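Local coordinates for protein putative phosphoglycolate phosphatase (Lactobacillus delbrueckii, PDB 2HI0) that probably hydrolyses the phosphate ester of phosphoglycolate, as a member of the haloacid dehalogenase-like hydrolases, and carries a sodium ion among its aspartates, at residues 186-191 with 204-209; 7-12 with 127-132; 164-169 with 194-199. One frame throughout, in Å; residues are numbered along the deposited sequence.

Contact 1: 186-191 with 204-209; sequences VYIGDS and DEIAVN. With NA (sodium ion), chain C.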
loop_
_atom_site.group_PDB
_atom_site.type_symbol
_atom_site.label_atom_id
_atom_site.label_comp_id
_atom_site.label_asym_id
_atom_site.label_seq_id
_atom_site.Cartn_x
_atom_site.Cartn_y
_atom_site.Cartn_z
ATOM N N VAL A 186 -2.081 -14.942 5.759
ATOM C CA VAL A 186 -2.921 -14.293 4.760
ATOM C C VAL A 186 -2.440 -12.832 4.587
ATOM O O VAL A 186 -1.986 -12.202 5.531
ATOM C CB VAL A 186 -4.436 -14.389 5.133
ATOM C CG1 VAL A 186 -4.727 -13.655 6.443
ATOM C CG2 VAL A 186 -5.341 -13.868 4.002
ATOM N N TYR A 187 -2.478 -12.364 3.354
ATOM C CA TYR A 187 -2.091 -10.996 3.040
ATOM C C TYR A 187 -3.378 -10.235 2.749
ATOM O O TYR A 187 -4.257 -10.735 2.058
ATOM C CB TYR A 187 -1.144 -10.950 1.828
ATOM C CG TYR A 187 -0.443 -9.617 1.724
ATOM C CD1 TYR A 187 0.745 -9.329 2.401
ATOM C CD2 TYR A 187 -1.064 -8.586 1.047
ATOM C CE1 TYR A 187 1.311 -8.042 2.349
ATOM C CE2 TYR A 187 -0.498 -7.318 0.985
ATOM C CZ TYR A 187 0.682 -7.058 1.636
ATOM O OH TYR A 187 1.202 -5.763 1.575
ATOM N N ILE A 188 -3.475 -9.017 3.245
ATOM C CA ILE A 188 -4.708 -8.202 3.151
ATOM C C ILE A 188 -4.330 -6.890 2.484
ATOM O O ILE A 188 -3.442 -6.187 2.943
ATOM C CB ILE A 188 -5.303 -7.911 4.502
ATOM C CG1 ILE A 188 -5.602 -9.209 5.290
ATOM C CG2 ILE A 188 -6.553 -6.996 4.342
ATOM C CD1 ILE A 188 -4.588 -9.454 6.381
ATOM N N GLY A 189 -5.011 -6.543 1.401
ATOM C CA GLY A 189 -4.699 -5.252 0.754
ATOM C C GLY A 189 -5.785 -4.768 -0.201
ATOM O O GLY A 189 -6.781 -5.456 -0.403
ATOM N N ASP A 190 -5.593 -3.577 -0.769
ATOM C CA ASP A 190 -6.619 -2.938 -1.578
ATOM C C ASP A 190 -6.304 -2.856 -3.084
ATOM O O ASP A 190 -7.057 -2.233 -3.818
ATOM C CB ASP A 190 -6.832 -1.509 -1.061
ATOM C CG ASP A 190 -5.580 -0.631 -1.244
ATOM O OD1 ASP A 190 -4.457 -1.165 -1.081
ATOM O OD2 ASP A 190 -5.673 0.579 -1.564
ATOM N N SER A 191 -5.214 -3.473 -3.524
ATOM C CA SER A 191 -4.798 -3.316 -4.908
ATOM C C SER A 191 -4.356 -4.614 -5.572
ATOM O O SER A 191 -4.191 -5.680 -4.936
ATOM C CB SER A 191 -3.676 -2.285 -4.987
ATOM O OG SER A 191 -2.414 -2.883 -4.716
ATOM N N ASP A 204 -2.418 -17.022 0.785
ATOM C CA ASP A 204 -3.748 -16.530 0.470
ATOM C C ASP A 204 -3.804 -15.009 0.597
ATOM O O ASP A 204 -2.981 -14.369 1.258
ATOM C CB ASP A 204 -4.791 -17.137 1.452
ATOM C CG ASP A 204 -4.970 -18.647 1.315
ATOM O OD1 ASP A 204 -4.453 -19.245 0.366
ATOM O OD2 ASP A 204 -5.661 -19.268 2.161
ATOM N N GLU A 205 -4.849 -14.447 -0.003
ATOM C CA GLU A 205 -5.076 -12.985 -0.011
ATOM C C GLU A 205 -6.548 -12.628 0.189
ATOM O O GLU A 205 -7.444 -13.303 -0.311
ATOM C CB GLU A 205 -4.546 -12.334 -1.319
ATOM C CG GLU A 205 -4.210 -10.848 -1.241
ATOM C CD GLU A 205 -5.265 -9.877 -1.837
ATOM O OE1 GLU A 205 -6.373 -10.274 -2.304
ATOM O OE2 GLU A 205 -4.923 -8.653 -1.832
ATOM N N ILE A 206 -6.783 -11.574 0.949
ATOM C CA ILE A 206 -8.087 -10.973 1.122
ATOM C C ILE A 206 -7.966 -9.535 0.610
ATOM O O ILE A 206 -6.957 -8.831 0.921
ATOM C CB ILE A 206 -8.501 -10.980 2.624
ATOM C CG1 ILE A 206 -8.628 -12.396 3.151
ATOM C CG2 ILE A 206 -9.776 -10.153 2.836
ATOM C CD1 ILE A 206 -8.653 -12.448 4.708
ATOM N N ALA A 207 -8.931 -9.137 -0.220
ATOM C CA ALA A 207 -8.980 -7.785 -0.766
ATOM C C ALA A 207 -10.044 -6.950 -0.042
ATOM O O ALA A 207 -11.098 -7.456 0.306
ATOM C CB ALA A 207 -9.265 -7.811 -2.321
ATOM N N VAL A 208 -9.761 -5.680 0.203
ATOM C CA VAL A 208 -10.690 -4.757 0.859
ATOM C C VAL A 208 -11.169 -3.752 -0.205
ATOM O O VAL A 208 -10.426 -3.418 -1.121
ATOM C CB VAL A 208 -10.036 -4.065 2.105
ATOM C CG1 VAL A 208 -9.455 -5.163 3.007
ATOM C CG2 VAL A 208 -8.968 -2.994 1.732
ATOM N N ASN A 209 -12.401 -3.277 -0.064
ATOM C CA ASN A 209 -12.992 -2.380 -1.080
ATOM C C ASN A 209 -12.940 -0.890 -0.684
ATOM O O ASN A 209 -13.488 -0.032 -1.380
ATOM C CB ASN A 209 -14.433 -2.807 -1.408
ATOM C CG ASN A 209 -15.453 -2.207 -0.446
ATOM O OD1 ASN A 209 -15.167 -1.974 0.710
ATOM N ND2 ASN A 209 -16.651 -1.935 -0.949
HETATM NA NA NA C . -2.407 -0.086 -0.760
HETATM O O HOH W 1 -6.224 -6.682 -3.072
HETATM O O HOH W 2 -1.598 -1.701 -2.757
#
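Tyr187, Gly189, Ile206 and Val208 pair two neighbouring parallel strands, 185-189 and 204-208, inside the central sheet, flanked by strand 6-9 and the short strand 226-227. Four backbone hydrogen bonds of 2.9 to 3.0 Å hold them: Tyr187 N to Asp204 O, Ile206 N to Tyr187 O, Gly189 N to Ile206 O, and Val208 N to Gly189 O. Between these, CA-H groups lean on the same carbonyls, as where Glu205 CA lies 3.2 Å from Tyr187 O. One face is aliphatic: Val186 CG2 meets Ile206 CD1 at 3.7 Å, and Ile188 CG2 crosses Val208 CG1 at about a right angle, also at 3.7 Å; helix 230-238 covers this face. On the other, Glu205 CG, anti to the backbone N (chi1 -157°), lies 3.3 Å from Tyr187 O, near the ring's edge; a bend at chi2 then turns the carboxylate. A water lies within hydrogen-bonding distance of both Glu205 OE2 (2.7 Å) and Ser191 O, bridging them. The Tyr187 ring leads away from strand 204-208, and its OH bonds Val132 O and Lys165 NZ. Beyond Gly189, Asp190 CB packs on Val208 CG2, while Asp190 OD1 binds the sodium ion at 2.3 Å and OD2 accepts a bond from Phe212 N. With helix 192-200 as the connection, this is a beta-alpha-beta unit of the Rossmann-like HAD core, its first strand delivering an aspartate to the metal site.

Contact 2: 7-12 with 127-132; sequences AIFDMD and VKLAVV. With NA (sodium ion), chain C.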
loop_
_atom_site.group_PDB
_atom_site.type_symbol
_atom_site.label_atom_id
_atom_site.label_comp_id
_atom_site.label_asym_id
_atom_site.label_seq_id
_atom_site.Cartn_x
_atom_site.Cartn_y
_atom_site.Cartn_z
ATOM N N ALA A 7 -1.573 -12.448 10.005
ATOM C CA ALA A 7 -2.291 -11.571 9.044
ATOM C C ALA A 7 -1.340 -10.430 8.761
ATOM O O ALA A 7 -0.898 -9.742 9.674
ATOM C CB ALA A 7 -3.642 -11.029 9.629
ATOM N N ILE A 8 -0.997 -10.302 7.485
ATOM C CA ILE A 8 -0.009 -9.352 6.981
ATOM C C ILE A 8 -0.785 -8.340 6.143
ATOM O O ILE A 8 -1.419 -8.716 5.140
ATOM C CB ILE A 8 1.052 -10.058 6.136
ATOM C CG1 ILE A 8 1.699 -11.194 6.905
ATOM C CG2 ILE A 8 2.128 -9.052 5.705
ATOM C CD1 ILE A 8 2.624 -12.056 5.962
ATOM N N PHE A 9 -0.750 -7.072 6.570
ATOM C CA PHE A 9 -1.550 -6.006 5.981
ATOM C C PHE A 9 -0.676 -5.034 5.177
ATOM O O PHE A 9 0.422 -4.629 5.600
ATOM C CB PHE A 9 -2.218 -5.150 7.052
ATOM C CG PHE A 9 -3.192 -5.896 7.920
ATOM C CD1 PHE A 9 -2.753 -6.677 8.967
ATOM C CD2 PHE A 9 -4.535 -5.866 7.635
ATOM C CE1 PHE A 9 -3.652 -7.357 9.754
ATOM C CE2 PHE A 9 -5.434 -6.547 8.455
ATOM C CZ PHE A 9 -4.978 -7.292 9.484
ATOM N N ASP A 10 -1.201 -4.631 4.041
ATOM C CA ASP A 10 -0.742 -3.371 3.397
ATOM C C ASP A 10 -1.217 -2.179 4.271
ATOM O O ASP A 10 -2.062 -2.335 5.165
ATOM C CB ASP A 10 -1.330 -3.251 2.002
ATOM C CG ASP A 10 -0.708 -2.121 1.198
ATOM O OD1 ASP A 10 0.481 -1.773 1.379
ATOM O OD2 ASP A 10 -1.456 -1.555 0.391
HETATM N N MSE A 11 -0.624 -1.005 4.089
HETATM C CA MSE A 11 -0.949 0.175 4.883
HETATM C C MSE A 11 -1.955 1.078 4.146
HETATM O O MSE A 11 -3.104 1.224 4.618
HETATM C CB MSE A 11 0.320 0.948 5.257
HETATM C CG MSE A 11 0.044 2.241 5.936
HETATM SE SE MSE A 11 1.596 2.913 6.832
HETATM C CE MSE A 11 1.594 1.974 8.526
ATOM N N ASP A 12 -1.520 1.665 3.017
ATOM C CA ASP A 12 -2.333 2.636 2.264
ATOM C C ASP A 12 -3.630 2.027 1.781
ATOM O O ASP A 12 -3.601 0.966 1.164
ATOM C CB ASP A 12 -1.588 3.166 1.034
ATOM C CG ASP A 12 -0.447 4.050 1.366
ATOM O OD1 ASP A 12 -0.631 5.118 1.943
ATOM O OD2 ASP A 12 0.690 3.684 0.982
ATOM N N VAL A 127 -3.707 -14.222 16.743
ATOM C CA VAL A 127 -3.193 -14.049 15.372
ATOM C C VAL A 127 -2.057 -13.049 15.437
ATOM O O VAL A 127 -2.193 -11.967 16.046
ATOM C CB VAL A 127 -4.295 -13.532 14.384
ATOM C CG1 VAL A 127 -3.736 -13.378 12.959
ATOM C CG2 VAL A 127 -5.532 -14.455 14.414
ATOM N N LYS A 128 -0.919 -13.389 14.822
ATOM C CA LYS A 128 0.205 -12.472 14.704
ATOM C C LYS A 128 -0.092 -11.451 13.615
ATOM O O LYS A 128 -0.649 -11.812 12.583
ATOM C CB LYS A 128 1.468 -13.261 14.353
ATOM C CG LYS A 128 1.934 -14.214 15.408
ATOM C CD LYS A 128 3.316 -14.741 15.131
ATOM C CE LYS A 128 3.835 -15.588 16.275
ATOM N NZ LYS A 128 5.311 -15.372 16.385
ATOM N N LEU A 129 0.288 -10.181 13.827
ATOM C CA LEU A 129 -0.071 -9.103 12.929
ATOM C C LEU A 129 1.182 -8.398 12.429
ATOM O O LEU A 129 2.107 -8.154 13.148
ATOM C CB LEU A 129 -0.984 -8.084 13.587
ATOM C CG LEU A 129 -2.250 -8.561 14.320
ATOM C CD1 LEU A 129 -2.911 -7.321 15.025
ATOM C CD2 LEU A 129 -3.235 -9.288 13.350
ATOM N N ALA A 130 1.191 -8.083 11.146
ATOM C CA ALA A 130 2.321 -7.386 10.475
ATOM C C ALA A 130 1.819 -6.409 9.432
ATOM O O ALA A 130 0.685 -6.502 8.962
ATOM C CB ALA A 130 3.289 -8.406 9.846
ATOM N N VAL A 131 2.678 -5.441 9.119
ATOM C CA VAL A 131 2.494 -4.478 8.030
ATOM C C VAL A 131 3.680 -4.620 7.081
ATOM O O VAL A 131 4.821 -4.627 7.512
ATOM C CB VAL A 131 2.457 -3.032 8.520
ATOM C CG1 VAL A 131 2.338 -2.024 7.287
ATOM C CG2 VAL A 131 1.374 -2.835 9.524
ATOM N N VAL A 132 3.373 -4.802 5.814
ATOM C CA VAL A 132 4.376 -4.815 4.742
ATOM C C VAL A 132 3.799 -3.941 3.630
ATOM O O VAL A 132 2.762 -4.251 3.030
ATOM C CB VAL A 132 4.721 -6.238 4.275
ATOM C CG1 VAL A 132 5.699 -6.183 3.076
ATOM C CG2 VAL A 132 5.296 -7.046 5.428
HETATM NA NA NA C . -2.407 -0.086 -0.760
HETATM O O HOH W 2 -1.598 -1.701 -2.757
#
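Strand segments 7-9 and 128-132 run parallel, their short axes 4.5 Å apart at closest and inclined by 25°. Ala7 N donates to Lys128 O (2.8 Å) and Ala7 O accepts from Ala130 N; two residues on, Phe9 N donates to Ala130 O and Phe9 O accepts from Val132 N. Phe9 CG stands anti to its carbonyl carbon (chi1 -62°), and the ring turns its edge to the neighbouring strand: CD1 lies 3.4 Å from Ala130 O, in the ring plane, and CE1 touches Leu129 CD2 at 4.1 Å. That methyl also meets Ala7 CB, and Met119 of helix 115-124 covers both Phe9 and Leu129. On the opposite face Ile8 CG2 and Val132 CG2 lie side by side, 3.8 Å apart, and helix 169-178 packs on Val132 and Ala130. Past the strand end, CB of the selenomethionine Met11 rests on Val131 CG1, while Asp10 OD2 (2.1 Å) and the backbone Asp12 O (2.5 Å) bind the sodium ion. Asp10 OD1 is paired with Lys165, and Asp12 OD1 with Lys135. Two central parallel strands, the first running out into a DxDx(T/V) sequence at the metal, are consistent with the catalytic end of a HAD phosphatase core.

Contact 3: 164-169 with 194-199; sequences RKPAPD and DIQTAR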
loop_
_atom_site.group_PDB
_atom_site.type_symbol
_atom_site.label_atom_id
_atom_site.label_comp_id
_atom_site.label_asym_id
_atom_site.label_seq_id
_atom_site.Cartn_x
_atom_site.Cartn_y
_atom_site.Cartn_z
ATOM N N ARG A 164 10.758 -3.793 -3.968
ATOM C CA ARG A 164 9.425 -3.468 -3.564
ATOM C C ARG A 164 8.467 -4.607 -3.868
ATOM O O ARG A 164 8.789 -5.507 -4.626
ATOM C CB ARG A 164 8.996 -2.181 -4.264
ATOM C CG ARG A 164 8.895 -2.365 -5.798
ATOM C CD ARG A 164 8.167 -1.162 -6.405
ATOM N NE ARG A 164 8.151 -1.201 -7.876
ATOM C CZ ARG A 164 7.241 -1.812 -8.623
ATOM N NH1 ARG A 164 6.246 -2.514 -8.096
ATOM N NH2 ARG A 164 7.335 -1.719 -9.941
ATOM N N LYS A 165 7.293 -4.529 -3.279
ATOM C CA LYS A 165 6.187 -5.424 -3.631
ATOM C C LYS A 165 5.898 -5.105 -5.116
ATOM O O LYS A 165 5.944 -3.915 -5.535
ATOM C CB LYS A 165 4.929 -5.136 -2.787
ATOM C CG LYS A 165 4.990 -5.398 -1.272
ATOM C CD LYS A 165 3.988 -4.496 -0.515
ATOM C CE LYS A 165 2.567 -4.791 -0.942
ATOM N NZ LYS A 165 1.582 -3.825 -0.358
ATOM N N PRO A 166 5.523 -6.113 -5.906
ATOM C CA PRO A 166 5.165 -7.482 -5.540
ATOM C C PRO A 166 6.274 -8.524 -5.536
ATOM O O PRO A 166 5.926 -9.704 -5.431
ATOM C CB PRO A 166 4.097 -7.819 -6.583
ATOM C CG PRO A 166 4.554 -7.134 -7.829
ATOM C CD PRO A 166 5.242 -5.857 -7.348
ATOM N N ALA A 167 7.564 -8.115 -5.544
ATOM C CA ALA A 167 8.634 -9.090 -5.283
ATOM C C ALA A 167 8.384 -9.674 -3.907
ATOM O O ALA A 167 7.814 -8.978 -3.040
ATOM C CB ALA A 167 10.032 -8.448 -5.331
ATOM N N PRO A 168 8.789 -10.938 -3.692
ATOM C CA PRO A 168 8.499 -11.533 -2.380
ATOM C C PRO A 168 9.402 -11.079 -1.227
ATOM O O PRO A 168 9.137 -11.463 -0.077
ATOM C CB PRO A 168 8.721 -13.026 -2.620
ATOM C CG PRO A 168 9.636 -13.093 -3.761
ATOM C CD PRO A 168 9.348 -11.910 -4.629
ATOM N N ASP A 169 10.448 -10.306 -1.505
ATOM C CA ASP A 169 11.489 -10.127 -0.534
ATOM C C ASP A 169 10.996 -9.563 0.813
ATOM O O ASP A 169 11.386 -10.014 1.896
ATOM C CB ASP A 169 12.574 -9.197 -1.083
ATOM C CG ASP A 169 13.190 -9.672 -2.399
ATOM O OD1 ASP A 169 12.444 -10.031 -3.323
ATOM O OD2 ASP A 169 14.423 -9.635 -2.533
ATOM N N ASP A 194 -1.145 -6.089 -4.164
ATOM C CA ASP A 194 -1.379 -6.975 -3.024
ATOM C C ASP A 194 -1.775 -8.401 -3.457
ATOM O O ASP A 194 -1.241 -9.383 -2.947
ATOM C CB ASP A 194 -2.398 -6.336 -2.078
ATOM C CG ASP A 194 -1.960 -4.945 -1.642
ATOM O OD1 ASP A 194 -0.750 -4.780 -1.358
ATOM O OD2 ASP A 194 -2.763 -4.018 -1.746
ATOM N N ILE A 195 -2.670 -8.470 -4.440
ATOM C CA ILE A 195 -3.002 -9.743 -5.080
ATOM C C ILE A 195 -1.729 -10.474 -5.547
ATOM O O ILE A 195 -1.526 -11.658 -5.265
ATOM C CB ILE A 195 -4.011 -9.547 -6.241
ATOM C CG1 ILE A 195 -5.342 -8.985 -5.713
ATOM C CG2 ILE A 195 -4.281 -10.875 -6.970
ATOM C CD1 ILE A 195 -6.297 -8.466 -6.721
ATOM N N GLN A 196 -0.872 -9.751 -6.273
ATOM C CA GLN A 196 0.354 -10.335 -6.787
ATOM C C GLN A 196 1.386 -10.709 -5.698
ATOM O O GLN A 196 2.055 -11.752 -5.756
ATOM C CB GLN A 196 0.973 -9.366 -7.765
ATOM C CG GLN A 196 0.118 -9.138 -9.002
ATOM C CD GLN A 196 0.668 -8.003 -9.843
ATOM O OE1 GLN A 196 1.904 -7.817 -9.932
ATOM N NE2 GLN A 196 -0.229 -7.241 -10.481
ATOM N N THR A 197 1.520 -9.836 -4.725
ATOM C CA THR A 197 2.446 -10.052 -3.634
ATOM C C THR A 197 2.111 -11.393 -2.924
ATOM O O THR A 197 3.009 -12.214 -2.642
ATOM C CB THR A 197 2.350 -8.906 -2.641
ATOM O OG1 THR A 197 2.835 -7.699 -3.266
ATOM C CG2 THR A 197 3.201 -9.203 -1.396
ATOM N N ALA A 198 0.822 -11.588 -2.639
ATOM C CA ALA A 198 0.339 -12.845 -1.992
ATOM C C ALA A 198 0.707 -14.081 -2.808
ATOM O O ALA A 198 1.293 -15.026 -2.290
ATOM C CB ALA A 198 -1.158 -12.789 -1.736
ATOM N N ARG A 199 0.378 -14.049 -4.098
ATOM C CA ARG A 199 0.682 -15.207 -4.965
ATOM C C ARG A 199 2.177 -15.480 -5.042
ATOM O O ARG A 199 2.608 -16.626 -4.996
ATOM C CB ARG A 199 0.130 -14.999 -6.369
ATOM C CG ARG A 199 0.322 -16.262 -7.267
ATOM C CD ARG A 199 -0.947 -16.621 -7.928
ATOM N NE ARG A 199 -0.894 -17.902 -8.625
ATOM C CZ ARG A 199 -1.989 -18.536 -9.043
ATOM N NH1 ARG A 199 -3.185 -18.016 -8.773
ATOM N NH2 ARG A 199 -1.914 -19.693 -9.709
#
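Lys165 and Asp194 form the tight, buried end of this contact between the loop before helix 169-178 and helix 192-200. Lys165 NZ donates to Asp194 OD1 at 2.7 Å in a salt bridge, meeting the oxygen nearly along its C-O bond. The lysine chain bends at chi3 (62°), which places CE 3.3 Å from the same oxygen. Asp194 CB points away from the loop, but its carboxylate turns back toward it; OD2 accepts a bond from Ser191 N, so both oxygens are engaged. With its partners Asp10 and Tyr187, NZ is gripped by two carboxylates and a phenol. A lysine on the loop after the third strand and an acidic residue after the fourth are recurrent features of HAD phosphatase active sites, and this pair lies close to the sodium ion, consistent with that role. An alanine in place of Lys165 would probably leave Asp194 OD1 and Asp10 OD1 without their shared cationic partner and Tyr187 OH without one of its bonds, with less to hold Asp194 OD1 in place. Beside the bridge, Thr197 OG1 sits 3.3 Å from both Lys165 CB and Pro166 CA; its hydrogen bond goes to Ile193 O within the helix. The outer part is more exposed and meets the helix side chains by van der Waals contact: Pro166, which follows a cis peptide bond, lies side by side with Gln196, its CB 3.7 Å from Gln196 CB and its CG 3.5 Å from Gln196 OE1. Pro166 O accepts a bond from Asn200 ND2 of the same helix.

Overall arrangement
Contacts 1 and 2 share one parallel sheet: Ile188 N lies 2.8 Å from Ile8 O, joining strand 185-189 to strand 6-9, and the two contact centres are about 10 Å apart. Both reach the sodium ion, which Asp10, Asp12 and Asp190 bind together with a water common to both contacts. Contact 3 sits beside this site, its centre about 11 Å from that of contact 1 and about 13 Å from that of contact 2. Lys165 ties it to both, with its NZ 2.9 Å from Asp10 OD1 and 2.8 Å from Tyr187 OH. Farther from the metal, Glu205 CB of contact 1 packs 3.4 Å from Ala198 CB of contact 3.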